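Flavin-nucleotide-binding protein (Azotobacter vinelandii, PDB 6RK0) acts as a low-potential terminal oxidase, a flavocytochrome carrying FAD and haem b that is associated with the iron-only nitrogenase. Local coordinates at the interface of chains A and B. Residues are numbered along the deposited sequence; one frame, centred on the assembly and turned at random. Chains: chain A/B, Uncharacterized protein.

The interface of chains A and B. Residues chain A 18, 88-89, 115, 117; chain B 52, 54, 56.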
ATOM      1  N   ARG A  18     -14.470 -17.559   2.926  1.00 11.28           N
ATOM      2  CA  ARG A  18     -13.931 -16.308   3.441  1.00 11.43           C
ATOM      3  C   ARG A  18     -13.198 -15.487   2.386  1.00 10.81           C
ATOM      4  O   ARG A  18     -12.907 -14.317   2.661  1.00 11.03           O
ATOM      5  CB  ARG A  18     -13.084 -16.537   4.688  1.00 11.94           C
ATOM      6  CG  ARG A  18     -11.832 -17.264   4.433  1.00 12.20           C
ATOM      7  CD  ARG A  18     -11.019 -17.379   5.712  1.00 12.81           C
ATOM      8  NE  ARG A  18      -9.782 -18.075   5.449  1.00 12.58           N
ATOM      9  CZ  ARG A  18      -8.917 -18.429   6.401  1.00 12.08           C
ATOM     10  NH1 ARG A  18      -9.077 -18.096   7.681  1.00 12.06           N
ATOM     11  NH2 ARG A  18      -7.847 -19.130   6.051  1.00 12.24           N
ATOM     12  N   ILE A  88      -3.504 -15.210   8.817  1.00 10.07           N
ATOM     13  CA  ILE A  88      -3.254 -13.817   8.454  1.00 10.08           C
ATOM     14  C   ILE A  88      -3.883 -13.479   7.112  1.00  9.80           C
ATOM     15  O   ILE A  88      -4.382 -14.335   6.375  1.00 10.26           O
ATOM     16  CB  ILE A  88      -1.753 -13.495   8.481  1.00 10.63           C
ATOM     17  CG1 ILE A  88      -0.992 -14.338   7.450  1.00 11.59           C
ATOM     18  CG2 ILE A  88      -1.199 -13.608   9.900  1.00 11.40           C
ATOM     19  CD1 ILE A  88       0.427 -13.883   7.182  1.00 13.90           C
ATOM     20  N   CYS A  89      -3.814 -12.185   6.790  1.00  9.85           N
ATOM     21  CA  CYS A  89      -4.174 -11.673   5.471  1.00  9.30           C
ATOM     22  C   CYS A  89      -2.954 -10.942   4.939  1.00  9.02           C
ATOM     23  O   CYS A  89      -2.443 -10.044   5.596  1.00 10.43           O
ATOM     24  CB  CYS A  89      -5.337 -10.701   5.589  1.00  9.59           C
ATOM     25  SG  CYS A  89      -5.859  -9.905   4.030  1.00  9.76           S
ATOM     26  N   MET A 115      -5.779 -10.466  -2.112  1.00  8.66           N
ATOM     27  CA  MET A 115      -5.678 -10.845  -0.706  1.00  8.88           C
ATOM     28  C   MET A 115      -5.386 -12.334  -0.681  1.00  8.99           C
ATOM     29  O   MET A 115      -6.110 -13.135  -1.289  1.00  9.95           O
ATOM     30  CB  MET A 115      -6.953 -10.542   0.076  1.00  9.39           C
ATOM     31  CG  MET A 115      -7.244  -9.058   0.173  1.00 10.11           C
ATOM     32  SD  MET A 115      -8.763  -8.789   1.092  1.00 11.10           S
ATOM     33  CE  MET A 115      -8.931  -7.004   0.958  1.00 11.48           C
ATOM     34  N   LEU A 117      -4.963 -15.443   2.063  1.00  9.67           N
ATOM     35  CA  LEU A 117      -5.331 -15.785   3.428  1.00 10.25           C
ATOM     36  C   LEU A 117      -4.707 -17.114   3.832  1.00 10.51           C
ATOM     37  O   LEU A 117      -4.529 -18.014   3.000  1.00 11.58           O
ATOM     38  CB  LEU A 117      -6.849 -15.944   3.554  1.00 11.75           C
ATOM     39  CG  LEU A 117      -7.661 -14.702   3.220  1.00 12.85           C
ATOM     40  CD1 LEU A 117      -9.070 -14.887   3.642  1.00 15.44           C
ATOM     41  CD2 LEU A 117      -7.055 -13.358   3.721  1.00 15.35           C
TER
ATOM     42  N   ASN B  52     -14.525 -11.900  10.332  1.00 10.22           N
ATOM     43  CA  ASN B  52     -14.629 -13.291   9.945  1.00 10.34           C
ATOM     44  C   ASN B  52     -13.406 -14.081  10.376  1.00  9.95           C
ATOM     45  O   ASN B  52     -12.986 -15.013   9.687  1.00 10.69           O
ATOM     46  CB  ASN B  52     -14.958 -13.481   8.458  1.00 10.61           C
ATOM     47  CG  ASN B  52     -15.615 -14.813   8.174  1.00 11.31           C
ATOM     48  OD1 ASN B  52     -16.261 -15.415   9.048  1.00 13.25           O
ATOM     49  ND2 ASN B  52     -15.458 -15.291   6.963  1.00 12.53           N
ATOM     50  N   VAL B  54     -10.229 -13.126  10.783  1.00  9.49           N
ATOM     51  CA  VAL B  54      -8.943 -12.798  10.153  1.00  9.73           C
ATOM     52  C   VAL B  54      -8.656 -11.317  10.335  1.00  8.90           C
ATOM     53  O   VAL B  54      -9.562 -10.498  10.224  1.00  8.89           O
ATOM     54  CB  VAL B  54      -9.021 -13.129   8.647  1.00 11.54           C
ATOM     55  CG1 VAL B  54      -7.801 -12.628   7.861  1.00 12.42           C
ATOM     56  CG2 VAL B  54      -9.243 -14.621   8.407  1.00 14.02           C
ATOM     57  N   PHE B  56      -8.019  -8.827   8.463  1.00  8.66           N
ATOM     58  CA  PHE B  56      -8.071  -8.394   7.080  1.00  8.66           C
ATOM     59  C   PHE B  56      -7.410  -7.033   6.904  1.00  8.47           C
ATOM     60  O   PHE B  56      -7.508  -6.148   7.753  1.00  9.68           O
ATOM     61  CB  PHE B  56      -9.528  -8.300   6.624  1.00  9.14           C
ATOM     62  CG  PHE B  56     -10.051  -9.607   6.087  1.00  9.46           C
ATOM     63  CD1 PHE B  56      -9.749  -9.992   4.788  1.00  9.83           C
ATOM     64  CD2 PHE B  56     -10.870 -10.439   6.852  1.00  9.91           C
ATOM     65  CE1 PHE B  56     -10.207 -11.190   4.268  1.00 10.48           C
ATOM     66  CE2 PHE B  56     -11.326 -11.641   6.333  1.00 10.54           C
ATOM     67  CZ  PHE B  56     -11.008 -12.006   5.059  1.00 10.80           C
TER
HETATM   68  O   HOH W   1     -14.366 -13.306   4.971  1.00 12.22           O
HETATM   69  O   HOH W   2     -11.341 -17.254   9.343  1.00 15.61           O
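Strand 54-61 of chain B, together with the turn leading into it, meets strands 88-100 and 108-118 of chain A at the two-fold dimer interface of this flavocytochrome, a member of the pyridoxamine 5'-phosphate oxidase family. The core of the patch is apolar. B:Phe56 holds CG anti to its carbonyl carbon (chi1 -88°), which sends the ring in among side chains of chain A, including A:Leu117, A:Met115 and A:Cys89. Its tip carbon CZ lies 3.7 Å from CD1 of A:Leu117, whose second methyl, CD2, touches CE1; the two methyls come to the CE1-CZ rim from the face that B:Val54 also covers, and the two side chains cross at about a right angle. SD of A:Met115, within a chain extended beyond CG, stands 4.0 Å from CD1 of B:Phe56, close to the ring plane. SG of A:Cys89, anti to its backbone N (chi1 177°), is equally near CD1 but approaches from above the plane, on B:Val54's side. Polarisable sulfur and branched methyls suit a flat aromatic neighbour. An alanine in place of B:Phe56 would remove the whole ring and would probably loosen the packing against A:Leu117 and both sulfurs. B:Val54 supports the ring within its own chain, CG1 lying over one face toward the rim, and the same methyl reaches CB of A:Cys89 at 3.9 Å. Its other methyl, CG2, packs 3.6 Å from NH1 of A:Arg18. Polar groups at the margin are joined through water. The A:Arg18 chain, extended from CG to NE, carries its guanidinium to water 2, which sits in plane at the edge, 2.9 Å from NH1, and continues to the backbone O of B:Asn52. Water 1 connects the carbonyl O of A:Arg18 with the side-chain amide ND2 of B:Asn52, 3.0 Å from the water (161° at H). A short polar asparagine suits this turn, where B:Asn52 has positive phi. The 3-10 helix 17-19, bearing the FAD-binding A:Arg18, lies at the margin beside the turn before the partner's strand 54-61, while strands 88-100 and 108-118 supply the apolar side; symmetry repeats the patch with the chains exchanged.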